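Side-chain contacts in beta-glucuronidase (Dictyoglomus thermophilum, PDB 6XXW), which probably hydrolyses beta-D-glucuronides, releasing glucuronic acid, as a member of glycoside hydrolase family 2: residues I282-V287 against L293-P298; V359-P364 against I399-N404; K324-L329 against L349-Q354; D462-N467 against R491-L496. One frame throughout, in Å; residues are numbered along the deposited sequence.

Contact 1 (I282-V287 against L293-P298)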
loop_
_atom_site.group_PDB
_atom_site.type_symbol
_atom_site.label_atom_id
_atom_site.label_comp_id
_atom_site.label_asym_id
_atom_site.label_seq_id
_atom_site.Cartn_x
_atom_site.Cartn_y
_atom_site.Cartn_z
ATOM N N ILE A 282 4.164 21.090 40.584
ATOM C CA ILE A 282 5.127 20.969 41.672
ATOM C C ILE A 282 5.871 19.648 41.496
ATOM O O ILE A 282 5.305 18.569 41.708
ATOM C CB ILE A 282 4.436 21.047 43.043
ATOM C CG1 ILE A 282 3.826 22.436 43.267
ATOM C CG2 ILE A 282 5.423 20.706 44.158
ATOM C CD1 ILE A 282 2.899 22.498 44.485
ATOM N N ARG A 283 7.144 19.721 41.103
ATOM C CA ARG A 283 7.969 18.525 40.995
ATOM C C ARG A 283 9.441 18.908 41.072
ATOM O O ARG A 283 9.825 20.033 40.741
ATOM C CB ARG A 283 7.698 17.758 39.694
ATOM C CG ARG A 283 8.734 17.999 38.584
ATOM C CD ARG A 283 8.324 19.198 37.779
ATOM N NE ARG A 283 9.224 19.528 36.666
ATOM C CZ ARG A 283 10.354 20.224 36.783
ATOM N NH1 ARG A 283 10.772 20.636 37.977
ATOM N NH2 ARG A 283 11.063 20.520 35.698
ATOM N N THR A 284 10.264 17.945 41.485
ATOM C CA THR A 284 11.711 18.102 41.473
ATOM C C THR A 284 12.323 17.116 40.492
ATOM O O THR A 284 11.769 16.039 40.240
ATOM C CB THR A 284 12.335 17.875 42.856
ATOM O OG1 THR A 284 12.057 16.537 43.285
ATOM C CG2 THR A 284 11.769 18.867 43.867
ATOM N N VAL A 285 13.480 17.484 39.954
ATOM C CA VAL A 285 14.240 16.600 39.080
ATOM C C VAL A 285 15.706 16.652 39.495
ATOM O O VAL A 285 16.251 17.729 39.761
ATOM C CB VAL A 285 14.037 16.960 37.590
ATOM C CG1 VAL A 285 14.382 18.410 37.324
ATOM C CG2 VAL A 285 14.876 16.048 36.705
ATOM N N ARG A 286 16.339 15.483 39.554
ATOM C CA ARG A 286 17.692 15.366 40.080
ATOM C C ARG A 286 18.326 14.086 39.547
ATOM O O ARG A 286 17.671 13.043 39.498
ATOM C CB ARG A 286 17.644 15.349 41.613
ATOM C CG ARG A 286 18.964 15.404 42.307
ATOM C CD ARG A 286 18.751 15.741 43.767
ATOM N NE ARG A 286 18.234 14.613 44.536
ATOM C CZ ARG A 286 18.987 13.611 44.980
ATOM N NH1 ARG A 286 20.290 13.589 44.720
ATOM N NH2 ARG A 286 18.442 12.634 45.689
ATOM N N VAL A 287 19.596 14.162 39.150
ATOM C CA VAL A 287 20.356 12.970 38.785
ATOM C C VAL A 287 21.292 12.627 39.936
ATOM O O VAL A 287 21.944 13.510 40.503
ATOM C CB VAL A 287 21.117 13.170 37.464
ATOM C CG1 VAL A 287 22.057 12.002 37.200
ATOM C CG2 VAL A 287 20.116 13.309 36.320
ATOM N N LEU A 293 15.991 10.969 38.952
ATOM C CA LEU A 293 14.944 11.068 39.968
ATOM C C LEU A 293 13.967 12.191 39.647
ATOM O O LEU A 293 14.370 13.342 39.439
ATOM C CB LEU A 293 15.541 11.301 41.361
ATOM C CG LEU A 293 16.541 10.251 41.845
ATOM C CD1 LEU A 293 17.255 10.750 43.106
ATOM C CD2 LEU A 293 15.833 8.939 42.105
ATOM N N ILE A 294 12.683 11.854 39.630
ATOM C CA ILE A 294 11.601 12.829 39.612
ATOM C C ILE A 294 10.841 12.642 40.907
ATOM O O ILE A 294 10.397 11.523 41.207
ATOM C CB ILE A 294 10.681 12.651 38.396
ATOM C CG1 ILE A 294 11.470 12.925 37.105
ATOM C CG2 ILE A 294 9.428 13.538 38.545
ATOM C CD1 ILE A 294 10.664 12.757 35.816
ATOM N N ASN A 295 10.730 13.719 41.692
ATOM C CA ASN A 295 10.105 13.659 43.012
ATOM C C ASN A 295 10.746 12.561 43.858
ATOM O O ASN A 295 10.069 11.796 44.556
ATOM C CB ASN A 295 8.593 13.466 42.880
ATOM C CG ASN A 295 7.937 14.623 42.158
ATOM O OD1 ASN A 295 8.414 15.760 42.250
ATOM N ND2 ASN A 295 6.848 14.350 41.438
ATOM N N GLU A 296 12.076 12.472 43.755
ATOM C CA GLU A 296 12.924 11.553 44.511
ATOM C C GLU A 296 12.632 10.081 44.214
ATOM O O GLU A 296 13.017 9.199 44.990
ATOM C CB GLU A 296 12.828 11.830 46.017
ATOM C CG GLU A 296 13.448 13.166 46.441
ATOM C CD GLU A 296 14.905 13.309 46.001
ATOM O OE1 GLU A 296 15.747 12.491 46.435
ATOM O OE2 GLU A 296 15.213 14.236 45.218
ATOM N N LYS A 297 11.986 9.778 43.088
ATOM C CA LYS A 297 11.766 8.392 42.711
ATOM C C LYS A 297 12.476 8.083 41.396
ATOM O O LYS A 297 12.557 8.955 40.526
ATOM C CB LYS A 297 10.265 8.090 42.575
ATOM C CG LYS A 297 9.476 8.283 43.847
ATOM C CD LYS A 297 8.000 8.000 43.610
ATOM C CE LYS A 297 7.398 9.007 42.653
ATOM N NZ LYS A 297 5.933 8.770 42.473
ATOM N N PRO A 298 13.023 6.862 41.231
ATOM C CA PRO A 298 13.756 6.524 39.996
ATOM C C PRO A 298 12.880 6.403 38.758
ATOM O O PRO A 298 12.136 5.430 38.619
ATOM C CB PRO A 298 14.406 5.175 40.333
ATOM C CG PRO A 298 13.569 4.610 41.436
ATOM C CD PRO A 298 13.123 5.795 42.242
HETATM O O HOH W 1 13.792 14.343 42.448
#
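T284 and N295, the latter within the type I' turn I294-K297, are joined by two hydrogen bonds, and most of the donors and acceptors that carry the contact have identifiable partners. The T284 amide gives its hydrogen to the side-chain oxygen of N295 (T284 N to N295 OD1 3.0 Å, 156° at the hydrogen), approaching from 26° off the amide carbonyl plane. In return N295 N reaches T284 O at 2.9 Å. The other end of the N295 amide is occupied too, since ND2 donates to W253 O and E254 OE1, which fixes the rotation of the group. Further along, V285 and I294 form a non-hydrogen-bonded antiparallel pair, while R286 and L293 form the hydrogen-bonded one, L293 N to R286 O being 2.7 Å.

R286 starts out with CG trans to its own amide nitrogen (chi1 -173°) and bends at chi3 to bring its guanidinium edge up to E296. The grip is side-on and nearly coplanar: R286 NE to E296 OE2 is 3.1 Å and R286 NH2 to E296 OE1 is 2.8 Å, each oxygen using its syn lone pair. L293 CD1 lies over one face of the guanidinium, 3.4 Å from R286 NH2, and NH1 turns to E288. A water lies 2.9 Å from T284 OG1, accepts from E296 N at 2.9 Å and can also donate to E296 OE2.

Chemically, the turn between strands 291-294 and 297-305 is thus tied twice to the segment 284-286, by a neutral amide at N295 and by an ion pair at E296, with water satisfying a turn amide that the segment itself does not reach.

Contact 2 (V359-P364 against I399-N404)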
loop_
_atom_site.group_PDB
_atom_site.type_symbol
_atom_site.label_atom_id
_atom_site.label_comp_id
_atom_site.label_asym_id
_atom_site.label_seq_id
_atom_site.Cartn_x
_atom_site.Cartn_y
_atom_site.Cartn_z
ATOM N N VAL A 359 9.360 15.912 29.112
ATOM C CA VAL A 359 9.918 16.409 27.863
ATOM C C VAL A 359 11.407 16.695 28.050
ATOM O O VAL A 359 11.799 17.406 28.982
ATOM C CB VAL A 359 9.174 17.671 27.391
ATOM C CG1 VAL A 359 9.843 18.248 26.169
ATOM C CG2 VAL A 359 7.710 17.336 27.098
ATOM N N ILE A 360 12.227 16.143 27.166
ATOM C CA ILE A 360 13.606 16.592 26.985
ATOM C C ILE A 360 13.561 17.606 25.853
ATOM O O ILE A 360 13.327 17.237 24.701
ATOM C CB ILE A 360 14.550 15.427 26.637
ATOM C CG1 ILE A 360 14.497 14.329 27.705
ATOM C CG2 ILE A 360 15.983 15.935 26.471
ATOM C CD1 ILE A 360 15.122 12.999 27.270
ATOM N N GLU A 361 13.784 18.882 26.151
ATOM C CA GLU A 361 13.695 19.882 25.099
ATOM C C GLU A 361 15.083 20.219 24.578
ATOM O O GLU A 361 16.016 20.438 25.357
ATOM C CB GLU A 361 12.972 21.144 25.555
ATOM C CG GLU A 361 12.781 22.107 24.392
ATOM C CD GLU A 361 11.658 23.076 24.623
ATOM O OE1 GLU A 361 11.522 23.537 25.775
ATOM O OE2 GLU A 361 10.920 23.365 23.656
ATOM N N GLU A 362 15.208 20.249 23.254
ATOM C CA GLU A 362 16.488 20.246 22.571
ATOM C C GLU A 362 16.672 21.512 21.742
ATOM O O GLU A 362 15.749 21.958 21.043
ATOM C CB GLU A 362 16.585 19.005 21.674
ATOM C CG GLU A 362 17.890 18.845 20.952
ATOM C CD GLU A 362 18.033 17.443 20.423
ATOM O OE1 GLU A 362 18.305 16.526 21.240
ATOM O OE2 GLU A 362 17.851 17.262 19.202
ATOM N N ALA A 363 17.874 22.079 21.825
ATOM C CA ALA A 363 18.277 23.196 20.984
ATOM C C ALA A 363 18.506 22.731 19.547
ATOM O O ALA A 363 18.832 21.564 19.305
ATOM C CB ALA A 363 19.555 23.829 21.540
ATOM N N PRO A 364 18.389 23.646 18.573
ATOM C CA PRO A 364 18.446 23.235 17.160
ATOM C C PRO A 364 19.845 22.973 16.615
ATOM O O PRO A 364 20.074 23.168 15.413
ATOM C CB PRO A 364 17.804 24.423 16.421
ATOM C CG PRO A 364 17.449 25.423 17.452
ATOM C CD PRO A 364 18.143 25.089 18.712
ATOM N N ILE A 399 15.408 28.865 27.475
ATOM C CA ILE A 399 15.142 28.770 28.902
ATOM C C ILE A 399 14.205 29.888 29.349
ATOM O O ILE A 399 13.309 29.668 30.172
ATOM C CB ILE A 399 16.477 28.760 29.672
ATOM C CG1 ILE A 399 17.234 27.465 29.329
ATOM C CG2 ILE A 399 16.245 28.905 31.173
ATOM C CD1 ILE A 399 18.640 27.393 29.879
ATOM N N ALA A 400 14.371 31.100 28.803
ATOM C CA ALA A 400 13.460 32.185 29.166
ATOM C C ALA A 400 12.024 31.849 28.777
ATOM O O ALA A 400 11.075 32.206 29.489
ATOM C CB ALA A 400 13.902 33.500 28.512
ATOM N N ARG A 401 11.838 31.157 27.650
ATOM C CA ARG A 401 10.478 30.832 27.235
ATOM C C ARG A 401 9.878 29.733 28.101
ATOM O O ARG A 401 8.714 29.825 28.503
ATOM C CB ARG A 401 10.445 30.415 25.768
ATOM C CG ARG A 401 9.035 30.406 25.180
ATOM C CD ARG A 401 9.007 29.700 23.835
ATOM N NE ARG A 401 9.194 28.253 23.972
ATOM C CZ ARG A 401 9.152 27.392 22.963
ATOM N NH1 ARG A 401 8.903 27.818 21.727
ATOM N NH2 ARG A 401 9.356 26.102 23.193
ATOM N N ASP A 402 10.653 28.687 28.405
ATOM C CA ASP A 402 10.083 27.438 28.897
ATOM C C ASP A 402 10.433 27.113 30.341
ATOM O O ASP A 402 10.025 26.051 30.834
ATOM C CB ASP A 402 10.508 26.289 27.972
ATOM C CG ASP A 402 9.917 26.439 26.582
ATOM O OD1 ASP A 402 8.973 27.244 26.430
ATOM O OD2 ASP A 402 10.376 25.777 25.637
ATOM N N LYS A 403 11.122 28.018 31.050
ATOM C CA LYS A 403 11.614 27.731 32.397
ATOM C C LYS A 403 10.519 27.342 33.386
ATOM O O LYS A 403 10.825 26.681 34.384
ATOM C CB LYS A 403 12.367 28.951 32.963
ATOM C CG LYS A 403 11.517 30.248 32.928
ATOM C CD LYS A 403 12.262 31.446 33.470
ATOM C CE LYS A 403 11.410 32.720 33.404
ATOM N NZ LYS A 403 11.382 33.375 32.066
ATOM N N ASN A 404 9.261 27.734 33.152
ATOM C CA ASN A 404 8.180 27.483 34.113
ATOM C C ASN A 404 7.283 26.288 33.759
ATOM O O ASN A 404 6.284 26.055 34.451
ATOM C CB ASN A 404 7.327 28.744 34.279
ATOM C CG ASN A 404 8.129 29.891 34.866
ATOM O OD1 ASN A 404 9.007 29.665 35.688
ATOM N ND2 ASN A 404 7.858 31.114 34.418
#
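Two carboxyl groups face each other at very short range: E361 OE1 lies only 2.5 Å from D402 OD2, with the carboxylate planes just 4° apart. At this distance one of the two acids probably carries a proton and offers it to the other. E361 comes from strand 358-362 and extends outward with CG trans to its backbone nitrogen (chi1 -175°), which carries its carboxylate to R401 and D402 of helix 385-402.

R401 supplies the positive charge. Its chain bends at chi3 and turns back on its own neighbour, gripping D402 side-on: R401 NE to D402 OD1 is 2.7 Å, and R401 NH2 to D402 OD2 is also 2.7 Å, on the syn lone pair. The same R401 NH2 forms a longer salt bridge of 3.2 Å with E361 OE2, whose carboxylate is tilted 43° to the guanidinium. Y344 O takes a further bond from NH2, while L349 packs against both acids. An alanine in place of D402 would probably cost R401 NE and NH2 their carboxylate, leaving the guanidinium less firmly fixed, and take from E361 the acid it faces.

With both acids buried between strand and helix, the guanidinium, and probably a proton on one acid, would offset the closeness of the two carboxyl groups.

Contact 3 (K324-L329 against L349-Q354)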
loop_
_atom_site.group_PDB
_atom_site.type_symbol
_atom_site.label_atom_id
_atom_site.label_comp_id
_atom_site.label_asym_id
_atom_site.label_seq_id
_atom_site.Cartn_x
_atom_site.Cartn_y
_atom_site.Cartn_z
ATOM N N LYS A 324 -4.294 14.870 19.190
ATOM C CA LYS A 324 -4.203 13.492 18.706
ATOM C C LYS A 324 -2.899 12.831 19.151
ATOM O O LYS A 324 -2.895 11.679 19.604
ATOM C CB LYS A 324 -4.313 13.466 17.184
ATOM C CG LYS A 324 -4.215 12.068 16.602
ATOM C CD LYS A 324 -5.305 11.164 17.175
ATOM C CE LYS A 324 -5.573 9.975 16.249
ATOM N NZ LYS A 324 -6.781 9.190 16.670
ATOM N N ASP A 325 -1.783 13.555 19.049
ATOM C CA ASP A 325 -0.489 12.960 19.375
ATOM C C ASP A 325 -0.411 12.624 20.861
ATOM O O ASP A 325 0.109 11.568 21.240
ATOM C CB ASP A 325 0.646 13.914 18.984
ATOM C CG ASP A 325 0.969 13.894 17.481
ATOM O OD1 ASP A 325 0.329 13.134 16.712
ATOM O OD2 ASP A 325 1.883 14.650 17.062
ATOM N N PHE A 326 -0.923 13.510 21.723
ATOM C CA PHE A 326 -0.880 13.219 23.151
ATOM C C PHE A 326 -1.814 12.071 23.524
ATOM O O PHE A 326 -1.497 11.276 24.415
ATOM C CB PHE A 326 -1.198 14.486 23.956
ATOM C CG PHE A 326 -0.007 15.391 24.102
ATOM C CD1 PHE A 326 0.956 15.138 25.067
ATOM C CD2 PHE A 326 0.196 16.439 23.217
ATOM C CE1 PHE A 326 2.068 15.943 25.176
ATOM C CE2 PHE A 326 1.313 17.246 23.320
ATOM C CZ PHE A 326 2.250 16.999 24.301
ATOM N N ASN A 327 -2.969 11.965 22.869
ATOM C CA ASN A 327 -3.834 10.817 23.142
ATOM C C ASN A 327 -3.168 9.517 22.708
ATOM O O ASN A 327 -3.314 8.480 23.371
ATOM C CB ASN A 327 -5.181 11.003 22.450
ATOM C CG ASN A 327 -5.980 12.115 23.078
ATOM O OD1 ASN A 327 -5.780 12.432 24.249
ATOM N ND2 ASN A 327 -6.856 12.740 22.307
ATOM N N LEU A 328 -2.405 9.563 21.617
ATOM C CA LEU A 328 -1.651 8.382 21.197
ATOM C C LEU A 328 -0.526 8.065 22.176
ATOM O O LEU A 328 -0.270 6.893 22.476
ATOM C CB LEU A 328 -1.094 8.588 19.788
ATOM C CG LEU A 328 -2.092 8.515 18.624
ATOM C CD1 LEU A 328 -1.445 9.030 17.313
ATOM C CD2 LEU A 328 -2.623 7.100 18.462
ATOM N N LEU A 329 0.154 9.095 22.688
ATOM C CA LEU A 329 1.187 8.869 23.696
ATOM C C LEU A 329 0.614 8.155 24.916
ATOM O O LEU A 329 1.218 7.211 25.446
ATOM C CB LEU A 329 1.825 10.205 24.102
ATOM C CG LEU A 329 2.817 10.860 23.122
ATOM C CD1 LEU A 329 3.390 12.183 23.732
ATOM C CD2 LEU A 329 3.933 9.908 22.763
ATOM N N LEU A 349 4.124 22.243 24.862
ATOM C CA LEU A 349 4.570 22.121 26.252
ATOM C C LEU A 349 3.416 22.306 27.241
ATOM O O LEU A 349 3.377 21.629 28.281
ATOM C CB LEU A 349 5.697 23.120 26.545
ATOM C CG LEU A 349 6.980 22.860 25.755
ATOM C CD1 LEU A 349 8.077 23.768 26.248
ATOM C CD2 LEU A 349 7.416 21.411 25.892
ATOM N N PHE A 350 2.471 23.212 26.950
ATOM C CA PHE A 350 1.292 23.330 27.808
ATOM C C PHE A 350 0.497 22.032 27.811
ATOM O O PHE A 350 -0.024 21.615 28.854
ATOM C CB PHE A 350 0.402 24.490 27.362
ATOM C CG PHE A 350 0.904 25.836 27.788
ATOM C CD1 PHE A 350 0.803 26.247 29.112
ATOM C CD2 PHE A 350 1.490 26.693 26.866
ATOM C CE1 PHE A 350 1.276 27.497 29.508
ATOM C CE2 PHE A 350 1.971 27.935 27.257
ATOM C CZ PHE A 350 1.861 28.334 28.580
ATOM N N LEU A 351 0.401 21.372 26.650
ATOM C CA LEU A 351 -0.262 20.075 26.591
ATOM C C LEU A 351 0.525 19.015 27.355
ATOM O O LEU A 351 -0.064 18.198 28.071
ATOM C CB LEU A 351 -0.470 19.657 25.134
ATOM C CG LEU A 351 -1.503 20.466 24.340
ATOM C CD1 LEU A 351 -1.515 20.024 22.868
ATOM C CD2 LEU A 351 -2.872 20.273 24.981
ATOM N N ALA A 352 1.857 19.005 27.225
ATOM C CA ALA A 352 2.623 18.029 27.992
ATOM C C ALA A 352 2.418 18.239 29.491
ATOM O O ALA A 352 2.340 17.262 30.253
ATOM C CB ALA A 352 4.096 18.088 27.612
ATOM N N ASP A 353 2.277 19.505 29.921
ATOM C CA ASP A 353 1.931 19.808 31.314
ATOM C C ASP A 353 0.594 19.175 31.701
ATOM O O ASP A 353 0.453 18.607 32.792
ATOM C CB ASP A 353 1.848 21.329 31.551
ATOM C CG ASP A 353 3.179 22.082 31.331
ATOM O OD1 ASP A 353 4.290 21.474 31.303
ATOM O OD2 ASP A 353 3.097 23.338 31.208
ATOM N N GLN A 354 -0.415 19.306 30.832
ATOM C CA GLN A 354 -1.751 18.777 31.122
ATOM C C GLN A 354 -1.775 17.255 31.131
ATOM O O GLN A 354 -2.480 16.641 31.945
ATOM C CB GLN A 354 -2.755 19.303 30.099
ATOM C CG GLN A 354 -2.955 20.823 30.161
ATOM C CD GLN A 354 -3.857 21.219 31.295
ATOM O OE1 GLN A 354 -4.732 20.443 31.694
ATOM N NE2 GLN A 354 -3.657 22.430 31.833
#
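F326 presses on L351 and A352 of helix 346-355, whose turn is held by L349 O, an oxygen gripped by D353 N at 2.9 Å and, weakly, by S407 OG. That polar grip belongs to the helix itself; between the two helices the contact is almost wholly apolar. F326 leaves its helix with CG trans to the carbonyl carbon (chi1 -81°), a torsion that turns the ring toward helix 346-355.

L351 comes over one face of the ring. Its CB stands 3.9 Å from the centroid of the F326 ring and 28° off the normal, a CH-pi contact, with F326 CE2 the nearest ring atom to L351 CB at 3.5 Å. Farther out, L351 CD1 lies 4.0 Å from F326 CD2, the two side chains crossing at a slant. The far rim of the ring meets main chain instead: F326 CE1 is 3.5 Å from A352 CA, and F326 CZ is 3.6 Å from A352 N, the small side chain of A352 allowing the ring to reach the backbone. Y355 also meets the F326 ring, its plane inclined by about 25°. A valine at F326 would probably open a gap above A352 and strip L351 CB of the aromatic face it lies on.

K324 and N327 reach a second subunit, bonding to the backbone oxygens of its D60 and I61, and L351 also packs on L51 of that subunit. Next to this subunit interface, the F326 ring packs two successive outer helices of the TIM barrel, 319-332 and 346-355, against each other.

Contact 4 (D462-N467 against R491-L496)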
loop_
_atom_site.group_PDB
_atom_site.type_symbol
_atom_site.label_atom_id
_atom_site.label_comp_id
_atom_site.label_asym_id
_atom_site.label_seq_id
_atom_site.Cartn_x
_atom_site.Cartn_y
_atom_site.Cartn_z
ATOM N N ASP A 462 25.042 15.611 32.342
ATOM C CA ASP A 462 24.505 14.881 33.491
ATOM C C ASP A 462 24.009 13.486 33.130
ATOM O O ASP A 462 24.101 12.565 33.952
ATOM C CB ASP A 462 23.345 15.650 34.121
ATOM C CG ASP A 462 23.773 16.981 34.701
ATOM O OD1 ASP A 462 24.742 17.001 35.487
ATOM O OD2 ASP A 462 23.142 17.997 34.366
ATOM N N VAL A 463 23.462 13.326 31.935
ATOM C CA VAL A 463 22.877 12.070 31.478
ATOM C C VAL A 463 23.374 11.831 30.064
ATOM O O VAL A 463 23.442 12.770 29.264
ATOM C CB VAL A 463 21.330 12.114 31.511
ATOM C CG1 VAL A 463 20.723 10.832 30.902
ATOM C CG2 VAL A 463 20.835 12.315 32.929
ATOM N N ILE A 464 23.737 10.579 29.759
ATOM C CA ILE A 464 24.209 10.207 28.429
ATOM C C ILE A 464 23.022 9.786 27.577
ATOM O O ILE A 464 22.224 8.938 27.987
ATOM C CB ILE A 464 25.246 9.073 28.503
ATOM C CG1 ILE A 464 26.429 9.477 29.391
ATOM C CG2 ILE A 464 25.693 8.653 27.089
ATOM C CD1 ILE A 464 27.576 10.111 28.672
ATOM N N CYS A 465 22.926 10.351 26.378
ATOM C CA CYS A 465 21.927 9.946 25.391
ATOM C C CYS A 465 22.669 9.443 24.156
ATOM O O CYS A 465 23.418 10.196 23.527
ATOM C CB CYS A 465 21.003 11.118 25.033
ATOM S SG CYS A 465 19.804 11.588 26.309
ATOM N N VAL A 466 22.473 8.176 23.805
ATOM C CA VAL A 466 23.176 7.569 22.679
ATOM C C VAL A 466 22.163 7.052 21.665
ATOM O O VAL A 466 21.178 6.390 22.030
ATOM C CB VAL A 466 24.138 6.450 23.126
ATOM C CG1 VAL A 466 23.405 5.308 23.792
ATOM C CG2 VAL A 466 24.949 5.956 21.944
ATOM N N ASN A 467 22.411 7.371 20.394
ATOM C CA ASN A 467 21.637 6.887 19.260
ATOM C C ASN A 467 22.364 5.689 18.667
ATOM O O ASN A 467 23.543 5.797 18.323
ATOM C CB ASN A 467 21.509 7.970 18.181
ATOM C CG ASN A 467 20.752 9.213 18.664
ATOM O OD1 ASN A 467 20.187 9.233 19.759
ATOM N ND2 ASN A 467 20.731 10.251 17.825
ATOM N N ARG A 491 27.810 -0.868 27.826
ATOM C CA ARG A 491 28.690 -1.072 28.977
ATOM C C ARG A 491 29.920 -0.180 28.898
ATOM O O ARG A 491 30.435 0.267 29.931
ATOM C CB ARG A 491 29.112 -2.536 29.083
ATOM C CG ARG A 491 27.960 -3.478 29.465
ATOM C CD ARG A 491 28.486 -4.865 29.852
ATOM N NE ARG A 491 27.397 -5.753 30.253
ATOM C CZ ARG A 491 26.845 -5.759 31.465
ATOM N NH1 ARG A 491 27.287 -4.935 32.404
ATOM N NH2 ARG A 491 25.859 -6.597 31.742
ATOM N N GLU A 492 30.409 0.096 27.689
ATOM C CA GLU A 492 31.550 0.995 27.579
ATOM C C GLU A 492 31.156 2.439 27.883
ATOM O O GLU A 492 31.943 3.183 28.477
ATOM C CB GLU A 492 32.195 0.896 26.197
ATOM C CG GLU A 492 33.592 1.532 26.171
ATOM C CD GLU A 492 34.122 1.752 24.769
ATOM O OE1 GLU A 492 33.336 1.602 23.814
ATOM O OE2 GLU A 492 35.325 2.072 24.622
ATOM N N TRP A 493 29.957 2.871 27.473
ATOM C CA TRP A 493 29.519 4.204 27.879
ATOM C C TRP A 493 29.489 4.329 29.395
ATOM O O TRP A 493 29.911 5.354 29.956
ATOM C CB TRP A 493 28.141 4.530 27.305
ATOM C CG TRP A 493 28.143 4.883 25.849
ATOM C CD1 TRP A 493 27.911 4.031 24.810
ATOM C CD2 TRP A 493 28.383 6.177 25.263
ATOM N NE1 TRP A 493 27.979 4.711 23.614
ATOM C CE2 TRP A 493 28.278 6.026 23.862
ATOM C CE3 TRP A 493 28.679 7.446 25.786
ATOM C CZ2 TRP A 493 28.450 7.090 22.975
ATOM C CZ3 TRP A 493 28.850 8.514 24.896
ATOM C CH2 TRP A 493 28.732 8.327 23.510
ATOM N N TYR A 494 28.971 3.309 30.083
ATOM C CA TYR A 494 28.847 3.436 31.529
ATOM C C TYR A 494 30.205 3.350 32.208
ATOM O O TYR A 494 30.460 4.062 33.188
ATOM C CB TYR A 494 27.917 2.377 32.110
ATOM C CG TYR A 494 27.681 2.651 33.577
ATOM C CD1 TYR A 494 27.025 3.810 33.980
ATOM C CD2 TYR A 494 28.156 1.787 34.557
ATOM C CE1 TYR A 494 26.827 4.094 35.321
ATOM C CE2 TYR A 494 27.952 2.054 35.901
ATOM C CZ TYR A 494 27.291 3.213 36.273
ATOM O OH TYR A 494 27.084 3.493 37.603
ATOM N N GLU A 495 31.076 2.478 31.704
ATOM C CA GLU A 495 32.406 2.316 32.284
ATOM C C GLU A 495 33.229 3.593 32.152
ATOM O O GLU A 495 34.006 3.933 33.052
ATOM C CB GLU A 495 33.113 1.138 31.608
ATOM C CG GLU A 495 34.589 0.957 31.957
ATOM C CD GLU A 495 34.842 0.805 33.456
ATOM O OE1 GLU A 495 35.851 1.358 33.951
ATOM O OE2 GLU A 495 34.040 0.130 34.138
ATOM N N LEU A 496 33.067 4.320 31.042
ATOM C CA LEU A 496 33.838 5.542 30.848
ATOM C C LEU A 496 33.268 6.723 31.626
ATOM O O LEU A 496 34.031 7.566 32.106
ATOM C CB LEU A 496 33.908 5.904 29.363
ATOM C CG LEU A 496 34.749 4.953 28.508
ATOM C CD1 LEU A 496 34.575 5.256 27.021
ATOM C CD2 LEU A 496 36.207 5.038 28.924
#
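W493 lies against I464 and V466 inside a beta-alpha-beta unit of the TIM barrel, in which strand 463-467, helix 482-497 and strand 501-505 follow one another. From CB the side chain runs trans to its own carbonyl carbon (chi1 -76°) and carries the indole toward the strand. At the ring junction W493 CD2 lies 4.1 Å from I464 CG2, and the benzo ring comes nearer, W493 CE3 to I464 CG2 being 3.5 Å; W493 CZ3 is 3.8 Å from that same I464 CG2. The methyl approaches obliquely. I464 CD1, at an unusual chi2 of -92°, brushes W493 CE3 as well.

Toward the pyrrole end, on the same side of the ring plane, V466 CG2 takes over. The V466 contacts hold for one of two modelled conformers and are correspondingly less certain. In that conformer V466 CB sits above one face of the indole, offset toward the rim. W493 CZ2 lies 3.8 Å from V466 CG2, and CE2 is equally near. The indole also packs on I501 of the next strand and on E448 of the previous one. Its pyrrole nitrogen has a weak hydrogen bond to D489 OD2. That same W493 NE1 lies 3.7 Å from V466 CG2.

In the fold
Followed from the N terminus, the four contacts come in series, none nested in or crossing another. Contact 1 closes a short hairpin that leads into strand 297-305, the first strand of the barrel. Contact 3 then closes a loop of 19 residues around strand 336-338, tying two outer helices together. Contact 2 follows, joining the next strand, 358-362, to helix 385-402 across 34 residues; it touches contact 3, where V359 packs on A352. Contact 4 closes 23 residues within the later beta-alpha-beta unit, and returns to the hairpin where V463 meets V287 of contact 1. Two touching pairs result, contacts 2 and 3 and contacts 1 and 4, on one barrel sheet and its outer helices.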